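Local coordinates for protein histidinol-phosphate aminotransferase (Clostridium acetobutylicum, PDB 3FTB) that probably transfers amino groups with the help of pyridoxal 5'-phosphate, as a histidinol-phosphate aminotransferase does in histidine biosynthesis, at residues Lys165-His168 against Val169-Leu172; Ile101-Ile104 against Val105-Ala109; Phe293-Ala297 against Asn298-Cys302; Met131-Tyr135 against Glu136-Ser140; Asn263-Glu266 against Glu267-Trp271. All blocks are in the same frame, centred on the assembly; numbering follows the deposited sequence.

Contact 1: Lys165-His168 against Val169-Leu172; sequences KFIH and VLKL
The phenyl ring of F166 carries V169 on one face: CB of the valine stands over the ring centre, 4.0 Å from the centroid and only 5° off the normal, a CH-pi contact. L170 meets the same ring obliquely, its CD2 lying 3.6 Å from F166 CE2. The second flat group, the imidazole of H168, has the carbonyl O of K165 in its plane at the edge. All this happens along two turns of helix 163-176, the helix of a right-handed beta-alpha-beta crossover between strands 147-151 and 179-183. With CG of F166 anti to the backbone N (chi1 -156°), the ring leans along the helix over the residues three and four places on. That buried side suits phenylalanine, valine and leucine: F166 and L170 reach I180 of strand 179-183, while V169 faces I138 of helix 135-141. K165 and H168 are exposed, though the K165 chain lies against Y135. Beneath the side chains the backbone is regular, with L170 N bonded to F166 O at 2.8 Å and K171 N to I167 O at 2.8 Å; L172 N reaches H168 O at 3.2 Å. The aliphatic chain of K171 runs past I167, its chain bent at the last torsion, and its ammonium group bonds to Y204 OH; on the way K171 NZ passes 4.0 Å from I167 CG2.

Contact 2: Ile101-Ile104 against Val105-Ala109; sequences ILII and VPSYA
S107 turns back on I104, and the tight part of the contact is where the serine side chain meets the I104 carbonyl. Its OG lies 3.0 Å from I104 O, a weak hydrogen bond whose proton has another acceptor within reach, and S107 CB comes just as near the same oxygen. Behind the hydroxyl, I103 CG2 closes in to 3.7 Å from S107 OG. S107 OG sits between the backbone N and the carbonyl carbon of its own residue (chi1 65°), a torsion that turns it back toward the strand. Serine suits the place, being small and carrying a hydroxyl. The chain reverses here through a cis peptide bond before P106, and the angles of V105 and P106 make I104-S107 a type VIb turn at the C-terminal end of strand 100-105, in the seven-stranded mixed sheet of a fold type I aminotransferase. Proline suits the cis bond, and a turn of this type does not need the usual backbone bond: S107 N stays 4.2 Å from I104 O. Branched residues fill the buried strand, I104 packing on V148 and on I138 of helix 135-141, V105 on F124 and I330. P106 O accepts from N154 ND2, which ties the turn to a neighbouring loop. The far end is looser. Y108 sends its ring away from the strand and rests on N155, while A109 is exposed, and neither touches I101-I104; the nearest side-chain approach of Y108 to that segment is 7.8 Å.

Contact 3: Phe293-Ala297 against Asn298-Cys302; sequences FSPHA and NFVLC
This is a buried beta-hairpin contact, in which F293-A297 leaves strand 289-293 and returns as strand 299-304 in the five-stranded mixed sheet. The two arms run nearly antiparallel, and at the open end F293 N donates to L301 O over 3.0 Å in an almost straight bond (168°). The F293 and L301 side chains run alongside each other, with L301 CD2 3.6 Å from F293 CD1. L301 CG is anti to its amide nitrogen (chi1 177°), which carries the leucine methyl alongside the ring, while the ring edge faces the L301 carbonyl. On the other face of the hairpin P295 CG rests against V300 CG2 at 3.9 Å, and both pack on helix 262-285, P295 on I280 and V300 on F279. Rigid proline and branched valine suit these covered places. Beyond the first bond, waters take the place of direct backbone bonds: one molecule links F293 O with L301 N, though its distances look too short to trust. At the turn A297 O is bonded to R276, whereas the buried N298 N has no partner in the model. A second water lies over the centre of the F299 ring, accepting from A297 N at 2.8 Å and donating to F299 O.

Contact 4: Met131-Tyr135 against Glu136-Ser140; sequences MCIDY and EDIIS
I133 lays its CG2 methyl against the CD1 of I138 at 3.4 Å, tighter than usual for two carbons, and the same methyl lies over one face of the Y135 ring, offset toward the rim. Five residues apart, the two isoleucines cross obliquely outside the first turn of helix 135-141, and I138 continues inward to L102. The start of the helix hangs on D134. Its carbonyl oxygen accepts twice, from D137 N at 2.7 Å, well above the carbonyl plane, and from I138 N at 3.0 Å, nearly along the C=O direction. Its carboxylate, swung opposite the amide nitrogen (chi1 -165°), makes a weak capping bond, D134 OD1 lying 3.4 Å from D137 N. An aspartate fits here because its short carboxylate can reach back to an amide of the first turn. D134 OD2 and D137 OD2 stand 4.6 Å apart, and the salt bridge of D137 to K141 would probably ease their repulsion. Y135 OH reaches N162 N, while Y135 O takes I139 N. The arrangement is an N-cap aspartate together with a hydrophobic staple, I133 on I138, two features that commonly mark where an alpha helix begins.

Contact 5: Asn263-Glu266 against Glu267-Trp271; sequences NYIE and ESLLW
N263-E266 and E267-W271 are consecutive turns near the start of helix 262-285, linked by three backbone bonds that each reach four residues back. L270 N to E266 O is the sound one at 3.0 Å; S268 N to Y264 O and L269 N to I265 O are long and weak, the first bent as well, consistent with a slightly loosened turn. S268 OG donates to Y264 O at 2.7 Å, tilted 24° from the carbonyl plane; of the two bonds to this oxygen the hydroxyl makes the shorter, beside the weak one from the amide. Beside the backbone N and opposite the carbonyl carbon (chi1 -66°), the hydroxyl folds back along the helix to find that oxygen. There it also lies over one face of the Y264 ring, 3.7 Å above the plane and offset toward the rim. Serine suits this buried spot, small enough to sit over the ring while its hydroxyl bonds to the backbone. Y264 holds its own hydroxyl to G39 O and packs on N36, and W271, whose NE1 bonds to K342 O, covers P37 and L38. Next to the Y264-S268 pair round the helix, I265 CG2 and L269 CD2 come loosely together at 4.3 Å. E267 sets CB 3.4 Å from N263 O, and E266 and E267 keep their carboxylates on the exposed side, as charged residues should. A serine hydroxyl bonded to the carbonyl four residues earlier is a familiar way of burying a polar side chain in an amphipathic alpha helix.

In the fold
Contacts 1, 2 and 4 form one layered group in the part of the chain built on the seven-stranded sheet. Helices 163-176 and 135-141 lie against each other, with contact centres about 11 Å apart and L172 CD1 touching I139 CG2 at 3.7 Å, and I138 CG2 also meets L102 CD2 of contact 2 at 3.9 Å. M131 of contact 4 bridges by packing to the five-stranded sheet, its CG 3.5 Å from F293 CE2 of contact 3. Contact 5 joins on through W271 against N298. Contacts 4 and 5 are farthest apart, about 33 Å between centres. No ligand is part of any contact, so none places the pyridoxal phosphate.

Contact 1: Lys165-His168 against Val169-Leu172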
# COMPACT_ATOMS: atom_id res chain seq x y z
N LYS A 165 -1.49 -27.68 24.21
CA LYS A 165 -2.95 -27.60 24.34
C LYS A 165 -3.66 -27.24 23.04
O LYS A 165 -4.78 -27.69 22.78
CB LYS A 165 -3.35 -26.58 25.41
CG LYS A 165 -2.62 -26.70 26.73
CD LYS A 165 -3.42 -26.02 27.84
CE LYS A 165 -2.92 -26.43 29.21
NZ LYS A 165 -3.89 -26.07 30.28
N PHE A 166 -3.02 -26.39 22.24
CA PHE A 166 -3.63 -25.88 21.01
C PHE A 166 -3.58 -26.92 19.90
O PHE A 166 -4.33 -26.82 18.92
CB PHE A 166 -2.91 -24.60 20.58
CG PHE A 166 -3.75 -23.68 19.72
CD1 PHE A 166 -4.73 -22.87 20.28
CD2 PHE A 166 -3.51 -23.58 18.35
CE1 PHE A 166 -5.49 -22.01 19.48
CE2 PHE A 166 -4.26 -22.72 17.56
CZ PHE A 166 -5.25 -21.94 18.13
N ILE A 167 -2.69 -27.92 20.03
CA ILE A 167 -2.57 -28.94 19.00
C ILE A 167 -3.89 -29.67 18.80
O ILE A 167 -4.21 -30.11 17.69
CB ILE A 167 -1.44 -29.96 19.29
CG1 ILE A 167 -0.09 -29.25 19.44
CG2 ILE A 167 -1.36 -31.03 18.19
CD1 ILE A 167 0.20 -28.18 18.37
N HIS A 168 -4.68 -29.77 19.86
CA HIS A 168 -6.02 -30.33 19.75
C HIS A 168 -6.91 -29.44 18.90
O HIS A 168 -7.75 -29.92 18.15
CB HIS A 168 -6.61 -30.57 21.13
CG HIS A 168 -5.71 -31.35 22.03
ND1 HIS A 168 -5.66 -32.72 22.01
CD2 HIS A 168 -4.79 -30.95 22.94
CE1 HIS A 168 -4.76 -33.14 22.89
NE2 HIS A 168 -4.22 -32.08 23.46
N VAL A 169 -6.70 -28.13 19.01
CA VAL A 169 -7.41 -27.19 18.14
C VAL A 169 -6.91 -27.35 16.70
O VAL A 169 -7.70 -27.44 15.76
CB VAL A 169 -7.25 -25.71 18.60
CG1 VAL A 169 -8.17 -24.79 17.81
CG2 VAL A 169 -7.56 -25.58 20.05
N LEU A 170 -5.59 -27.40 16.52
CA LEU A 170 -5.01 -27.52 15.20
C LEU A 170 -5.48 -28.79 14.51
O LEU A 170 -5.90 -28.76 13.35
CB LEU A 170 -3.48 -27.49 15.28
CG LEU A 170 -2.85 -26.13 15.56
CD1 LEU A 170 -1.41 -26.12 15.10
CD2 LEU A 170 -3.63 -25.01 14.89
N LYS A 171 -5.42 -29.91 15.22
CA LYS A 171 -5.86 -31.20 14.67
C LYS A 171 -7.33 -31.23 14.30
O LYS A 171 -7.70 -31.94 13.38
CB LYS A 171 -5.55 -32.35 15.64
CG LYS A 171 -4.14 -32.91 15.52
CD LYS A 171 -3.83 -33.87 16.67
CE LYS A 171 -2.53 -34.62 16.41
NZ LYS A 171 -1.66 -33.90 15.44
N LEU A 172 -8.18 -30.49 15.01
CA LEU A 172 -9.61 -30.39 14.67
C LEU A 172 -9.84 -29.44 13.49
O LEU A 172 -10.63 -29.75 12.59
CB LEU A 172 -10.44 -29.91 15.86
CG LEU A 172 -10.80 -30.87 16.99
CD1 LEU A 172 -11.68 -30.15 18.00
CD2 LEU A 172 -11.50 -32.12 16.47

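Contact 2: Ile101-Ile104 against Val105-Ala109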
# COMPACT_ATOMS: atom_id res chain seq x y z
N ILE A 101 -16.31 -15.69 12.18
CA ILE A 101 -15.03 -15.92 12.85
C ILE A 101 -15.17 -15.95 14.37
O ILE A 101 -15.99 -15.24 14.95
CB ILE A 101 -13.99 -14.84 12.45
CG1 ILE A 101 -12.57 -15.36 12.68
CG2 ILE A 101 -14.24 -13.57 13.24
CD1 ILE A 101 -11.46 -14.53 11.98
N LEU A 102 -14.36 -16.79 15.01
CA LEU A 102 -14.20 -16.75 16.46
C LEU A 102 -13.03 -15.82 16.80
O LEU A 102 -11.89 -16.09 16.40
CB LEU A 102 -13.89 -18.16 16.99
CG LEU A 102 -13.73 -18.37 18.50
CD1 LEU A 102 -15.09 -18.44 19.12
CD2 LEU A 102 -12.97 -19.66 18.74
N ILE A 103 -13.31 -14.73 17.51
CA ILE A 103 -12.25 -13.84 17.94
C ILE A 103 -11.98 -14.06 19.42
O ILE A 103 -12.88 -13.94 20.25
CB ILE A 103 -12.57 -12.35 17.67
CG1 ILE A 103 -13.10 -12.17 16.25
CG2 ILE A 103 -11.31 -11.51 17.87
CD1 ILE A 103 -13.42 -10.73 15.89
N ILE A 104 -10.74 -14.44 19.73
CA ILE A 104 -10.32 -14.59 21.11
C ILE A 104 -10.05 -13.19 21.63
O ILE A 104 -9.35 -12.40 20.99
CB ILE A 104 -9.05 -15.45 21.24
CG1 ILE A 104 -9.41 -16.93 21.20
CG2 ILE A 104 -8.35 -15.15 22.57
CD1 ILE A 104 -10.38 -17.30 20.11
N VAL A 105 -10.61 -12.89 22.80
CA VAL A 105 -10.67 -11.52 23.28
C VAL A 105 -10.57 -11.55 24.82
O VAL A 105 -11.01 -12.51 25.44
CB VAL A 105 -11.99 -10.88 22.77
CG1 VAL A 105 -13.16 -11.28 23.67
CG2 VAL A 105 -11.85 -9.37 22.65
N PRO A 106 -9.97 -10.50 25.43
CA PRO A 106 -9.41 -9.28 24.84
C PRO A 106 -8.47 -9.56 23.67
O PRO A 106 -7.84 -10.64 23.63
CB PRO A 106 -8.61 -8.66 26.00
CG PRO A 106 -9.18 -9.24 27.22
CD PRO A 106 -9.67 -10.60 26.87
N SER A 107 -8.39 -8.64 22.71
CA SER A 107 -7.41 -8.74 21.63
C SER A 107 -7.28 -7.43 20.85
O SER A 107 -8.05 -6.49 21.05
CB SER A 107 -7.78 -9.87 20.68
OG SER A 107 -9.00 -9.58 20.03
N TYR A 108 -6.31 -7.37 19.96
CA TYR A 108 -6.09 -6.21 19.10
C TYR A 108 -7.38 -5.79 18.39
O TYR A 108 -7.98 -6.59 17.66
CB TYR A 108 -4.99 -6.56 18.11
CG TYR A 108 -4.51 -5.45 17.22
CD1 TYR A 108 -4.09 -4.24 17.75
CD2 TYR A 108 -4.42 -5.63 15.84
CE1 TYR A 108 -3.63 -3.22 16.92
CE2 TYR A 108 -3.95 -4.62 15.00
CZ TYR A 108 -3.55 -3.42 15.55
OH TYR A 108 -3.09 -2.42 14.72
N ALA A 109 -7.78 -4.54 18.61
CA ALA A 109 -9.04 -3.99 18.09
C ALA A 109 -9.32 -4.33 16.63
O ALA A 109 -10.46 -4.58 16.27
CB ALA A 109 -9.07 -2.49 18.29

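Contact 3: Phe293-Ala297 against Asn298-Cys302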
# COMPACT_ATOMS: atom_id res chain seq x y z
N PHE A 293 0.44 -8.98 34.74
CA PHE A 293 0.33 -10.19 33.93
C PHE A 293 1.64 -10.42 33.17
O PHE A 293 2.21 -9.48 32.60
CB PHE A 293 -0.84 -10.08 32.95
CG PHE A 293 -2.20 -10.01 33.61
CD1 PHE A 293 -2.75 -8.78 33.95
CD2 PHE A 293 -2.91 -11.17 33.88
CE1 PHE A 293 -4.01 -8.71 34.56
CE2 PHE A 293 -4.16 -11.11 34.49
CZ PHE A 293 -4.71 -9.88 34.83
N SER A 294 2.12 -11.66 33.16
CA SER A 294 3.42 -11.98 32.56
C SER A 294 3.43 -11.89 31.03
O SER A 294 2.67 -12.60 30.35
CB SER A 294 3.90 -13.35 33.02
OG SER A 294 5.20 -13.62 32.52
N PRO A 295 4.31 -11.02 30.48
CA PRO A 295 4.41 -10.72 29.06
C PRO A 295 5.40 -11.63 28.36
O PRO A 295 6.25 -12.23 29.01
CB PRO A 295 5.00 -9.29 29.05
CG PRO A 295 5.39 -8.98 30.48
CD PRO A 295 5.27 -10.23 31.27
N HIS A 296 5.30 -11.71 27.04
CA HIS A 296 6.29 -12.47 26.28
C HIS A 296 6.80 -11.70 25.09
O HIS A 296 7.53 -12.23 24.27
CB HIS A 296 5.73 -13.85 25.90
CG HIS A 296 5.67 -14.78 27.07
ND1 HIS A 296 4.62 -14.78 27.97
CD2 HIS A 296 6.54 -15.71 27.51
CE1 HIS A 296 4.84 -15.68 28.91
NE2 HIS A 296 6.00 -16.27 28.65
N ALA A 297 6.40 -10.43 25.02
CA ALA A 297 6.90 -9.50 24.01
C ALA A 297 7.38 -8.21 24.68
O ALA A 297 7.90 -8.25 25.80
CB ALA A 297 5.81 -9.19 22.97
N ASN A 298 7.19 -7.08 24.02
CA ASN A 298 7.66 -5.80 24.57
C ASN A 298 6.55 -4.90 25.17
O ASN A 298 6.56 -3.67 25.00
CB ASN A 298 8.48 -5.03 23.53
CG ASN A 298 7.65 -4.64 22.32
OD1 ASN A 298 6.75 -5.37 21.92
ND2 ASN A 298 7.93 -3.47 21.75
N PHE A 299 5.63 -5.52 25.91
CA PHE A 299 4.60 -4.80 26.65
C PHE A 299 4.06 -5.64 27.81
O PHE A 299 4.22 -6.86 27.82
CB PHE A 299 3.46 -4.38 25.71
CG PHE A 299 2.91 -5.51 24.90
CD1 PHE A 299 1.95 -6.36 25.43
CD2 PHE A 299 3.36 -5.74 23.61
CE1 PHE A 299 1.44 -7.41 24.69
CE2 PHE A 299 2.86 -6.78 22.87
CZ PHE A 299 1.89 -7.62 23.41
N VAL A 300 3.42 -4.97 28.76
CA VAL A 300 2.96 -5.60 29.99
C VAL A 300 1.56 -5.08 30.40
O VAL A 300 1.33 -3.87 30.40
CB VAL A 300 3.97 -5.34 31.14
CG1 VAL A 300 4.12 -3.83 31.38
CG2 VAL A 300 3.57 -6.07 32.41
N LEU A 301 0.64 -5.99 30.73
CA LEU A 301 -0.71 -5.59 31.18
C LEU A 301 -0.86 -5.57 32.71
O LEU A 301 -0.74 -6.61 33.38
CB LEU A 301 -1.79 -6.52 30.59
CG LEU A 301 -3.24 -6.26 31.02
CD1 LEU A 301 -3.83 -5.11 30.23
CD2 LEU A 301 -4.10 -7.52 30.88
N CYS A 302 -1.15 -4.40 33.25
CA CYS A 302 -1.27 -4.22 34.69
C CYS A 302 -2.72 -4.00 35.15
O CYS A 302 -3.48 -3.25 34.53
CB CYS A 302 -0.34 -3.09 35.16
SG CYS A 302 1.41 -3.36 34.75
O HOH W 1 1.48 -8.44 30.54
O HOH W 2 4.41 -8.68 25.81

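Contact 4: Met131-Tyr135 against Glu136-Ser140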
# COMPACT_ATOMS: atom_id res chain seq x y z
N MET A 131 -5.92 -14.22 32.22
CA MET A 131 -5.57 -13.95 30.82
C MET A 131 -5.03 -15.21 30.12
O MET A 131 -4.11 -15.15 29.31
CB MET A 131 -4.62 -12.75 30.68
CG MET A 131 -5.18 -11.38 31.18
SD MET A 131 -6.54 -10.64 30.24
CE MET A 131 -7.97 -11.51 30.86
N CYS A 132 -5.64 -16.35 30.46
CA CYS A 132 -5.37 -17.63 29.80
C CYS A 132 -6.45 -17.98 28.79
O CYS A 132 -7.64 -17.78 29.04
CB CYS A 132 -5.28 -18.77 30.82
SG CYS A 132 -3.87 -18.63 31.94
N ILE A 133 -6.02 -18.50 27.64
CA ILE A 133 -6.94 -19.01 26.63
C ILE A 133 -7.84 -20.08 27.24
O ILE A 133 -7.40 -20.90 28.06
CB ILE A 133 -6.15 -19.59 25.42
CG1 ILE A 133 -5.40 -18.49 24.68
CG2 ILE A 133 -7.08 -20.33 24.45
CD1 ILE A 133 -4.38 -19.01 23.73
N ASP A 134 -9.11 -20.05 26.85
CA ASP A 134 -10.03 -21.13 27.20
C ASP A 134 -10.01 -22.14 26.05
O ASP A 134 -10.92 -22.18 25.21
CB ASP A 134 -11.44 -20.56 27.42
CG ASP A 134 -12.37 -21.54 28.13
OD1 ASP A 134 -12.03 -22.74 28.23
OD2 ASP A 134 -13.46 -21.10 28.57
N TYR A 135 -8.95 -22.95 25.99
CA TYR A 135 -8.77 -23.85 24.85
C TYR A 135 -9.99 -24.71 24.64
O TYR A 135 -10.41 -24.94 23.51
CB TYR A 135 -7.53 -24.73 25.02
CG TYR A 135 -6.26 -23.92 25.11
CD1 TYR A 135 -5.66 -23.43 23.97
CD2 TYR A 135 -5.68 -23.64 26.34
CE1 TYR A 135 -4.50 -22.67 24.04
CE2 TYR A 135 -4.52 -22.89 26.42
CZ TYR A 135 -3.94 -22.41 25.27
OH TYR A 135 -2.79 -21.65 25.34
N GLU A 136 -10.55 -25.19 25.73
CA GLU A 136 -11.72 -26.05 25.69
C GLU A 136 -12.93 -25.33 25.11
O GLU A 136 -13.85 -25.97 24.58
CB GLU A 136 -12.04 -26.58 27.09
CG GLU A 136 -12.51 -28.02 27.08
CD GLU A 136 -11.43 -28.96 26.61
OE1 GLU A 136 -10.30 -28.88 27.13
OE2 GLU A 136 -11.71 -29.78 25.71
N ASP A 137 -12.95 -24.01 25.24
CA ASP A 137 -14.02 -23.19 24.66
C ASP A 137 -13.81 -23.00 23.16
O ASP A 137 -14.76 -23.10 22.38
CB ASP A 137 -14.10 -21.83 25.34
CG ASP A 137 -15.32 -21.03 24.92
OD1 ASP A 137 -16.44 -21.59 25.00
OD2 ASP A 137 -15.17 -19.86 24.51
N ILE A 138 -12.58 -22.72 22.76
CA ILE A 138 -12.26 -22.65 21.34
C ILE A 138 -12.71 -23.94 20.67
O ILE A 138 -13.37 -23.90 19.62
CB ILE A 138 -10.75 -22.42 21.10
CG1 ILE A 138 -10.33 -21.05 21.64
CG2 ILE A 138 -10.42 -22.53 19.60
CD1 ILE A 138 -8.84 -20.79 21.53
N ILE A 139 -12.38 -25.07 21.28
CA ILE A 139 -12.83 -26.38 20.81
C ILE A 139 -14.35 -26.41 20.67
O ILE A 139 -14.87 -26.74 19.60
CB ILE A 139 -12.44 -27.50 21.79
CG1 ILE A 139 -10.94 -27.50 22.08
CG2 ILE A 139 -12.90 -28.84 21.25
CD1 ILE A 139 -10.13 -28.37 21.15
N SER A 140 -15.05 -26.07 21.74
CA SER A 140 -16.51 -26.21 21.79
C SER A 140 -17.24 -25.23 20.88
O SER A 140 -18.47 -25.23 20.83
CB SER A 140 -17.00 -26.04 23.22
OG SER A 140 -16.74 -24.74 23.70

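Contact 5: Asn263-Glu266 against Glu267-Trp271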
# COMPACT_ATOMS: atom_id res chain seq x y z
N ASN A 263 22.64 -9.81 13.79
CA ASN A 263 23.23 -9.05 14.90
C ASN A 263 22.37 -7.88 15.40
O ASN A 263 22.61 -7.33 16.49
CB ASN A 263 24.66 -8.62 14.59
CG ASN A 263 25.64 -9.78 14.63
OD1 ASN A 263 25.62 -10.59 15.57
ND2 ASN A 263 26.49 -9.89 13.61
N TYR A 264 21.37 -7.50 14.62
CA TYR A 264 20.34 -6.58 15.08
C TYR A 264 19.35 -7.39 15.89
O TYR A 264 18.84 -6.95 16.93
CB TYR A 264 19.62 -5.91 13.91
CG TYR A 264 18.44 -5.07 14.35
CD1 TYR A 264 18.61 -3.73 14.68
CD2 TYR A 264 17.17 -5.62 14.47
CE1 TYR A 264 17.54 -2.96 15.09
CE2 TYR A 264 16.10 -4.85 14.89
CZ TYR A 264 16.29 -3.52 15.20
OH TYR A 264 15.24 -2.74 15.61
N ILE A 265 19.08 -8.60 15.41
CA ILE A 265 18.15 -9.50 16.07
C ILE A 265 18.65 -10.03 17.43
O ILE A 265 17.85 -10.35 18.30
CB ILE A 265 17.75 -10.66 15.13
CG1 ILE A 265 17.07 -10.11 13.87
CG2 ILE A 265 16.85 -11.67 15.84
CD1 ILE A 265 16.91 -11.12 12.72
N GLU A 266 19.96 -10.10 17.62
CA GLU A 266 20.51 -10.66 18.86
C GLU A 266 20.73 -9.59 19.92
O GLU A 266 20.60 -9.85 21.13
CB GLU A 266 21.83 -11.37 18.57
CG GLU A 266 21.70 -12.64 17.75
CD GLU A 266 23.05 -13.24 17.41
OE1 GLU A 266 23.11 -14.45 17.10
OE2 GLU A 266 24.06 -12.50 17.47
N GLU A 267 21.09 -8.40 19.47
CA GLU A 267 21.26 -7.26 20.35
C GLU A 267 19.89 -6.89 20.92
O GLU A 267 19.77 -6.38 22.03
CB GLU A 267 21.88 -6.10 19.57
CG GLU A 267 22.39 -4.94 20.43
CD GLU A 267 22.30 -3.59 19.72
OE1 GLU A 267 21.98 -2.59 20.39
OE2 GLU A 267 22.56 -3.54 18.50
N SER A 268 18.85 -7.18 20.14
CA SER A 268 17.48 -6.87 20.52
C SER A 268 16.97 -7.86 21.58
O SER A 268 16.45 -7.46 22.62
CB SER A 268 16.58 -6.84 19.28
OG SER A 268 16.93 -5.77 18.41
N LEU A 269 17.12 -9.16 21.31
CA LEU A 269 16.83 -10.18 22.32
C LEU A 269 17.58 -9.90 23.62
O LEU A 269 17.03 -10.03 24.72
CB LEU A 269 17.20 -11.57 21.80
CG LEU A 269 16.08 -12.39 21.15
CD1 LEU A 269 14.86 -11.54 20.86
CD2 LEU A 269 16.58 -13.10 19.90
N LEU A 270 18.84 -9.50 23.48
CA LEU A 270 19.67 -9.14 24.62
C LEU A 270 18.93 -8.09 25.45
O LEU A 270 19.02 -8.05 26.68
CB LEU A 270 21.00 -8.58 24.11
CG LEU A 270 22.29 -9.20 24.65
CD1 LEU A 270 23.42 -8.18 24.59
CD2 LEU A 270 22.10 -9.72 26.07
N TRP A 271 18.19 -7.24 24.76
CA TRP A 271 17.47 -6.17 25.41
C TRP A 271 16.30 -6.69 26.25
O TRP A 271 16.41 -6.73 27.47
CB TRP A 271 17.05 -5.10 24.39
CG TRP A 271 15.87 -4.31 24.82
CD1 TRP A 271 15.74 -3.59 25.97
CD2 TRP A 271 14.65 -4.14 24.10
NE1 TRP A 271 14.50 -2.99 26.01
CE2 TRP A 271 13.81 -3.31 24.88
CE3 TRP A 271 14.18 -4.62 22.87
CZ2 TRP A 271 12.53 -2.95 24.47
CZ3 TRP A 271 12.90 -4.26 22.47
CH2 TRP A 271 12.09 -3.44 23.26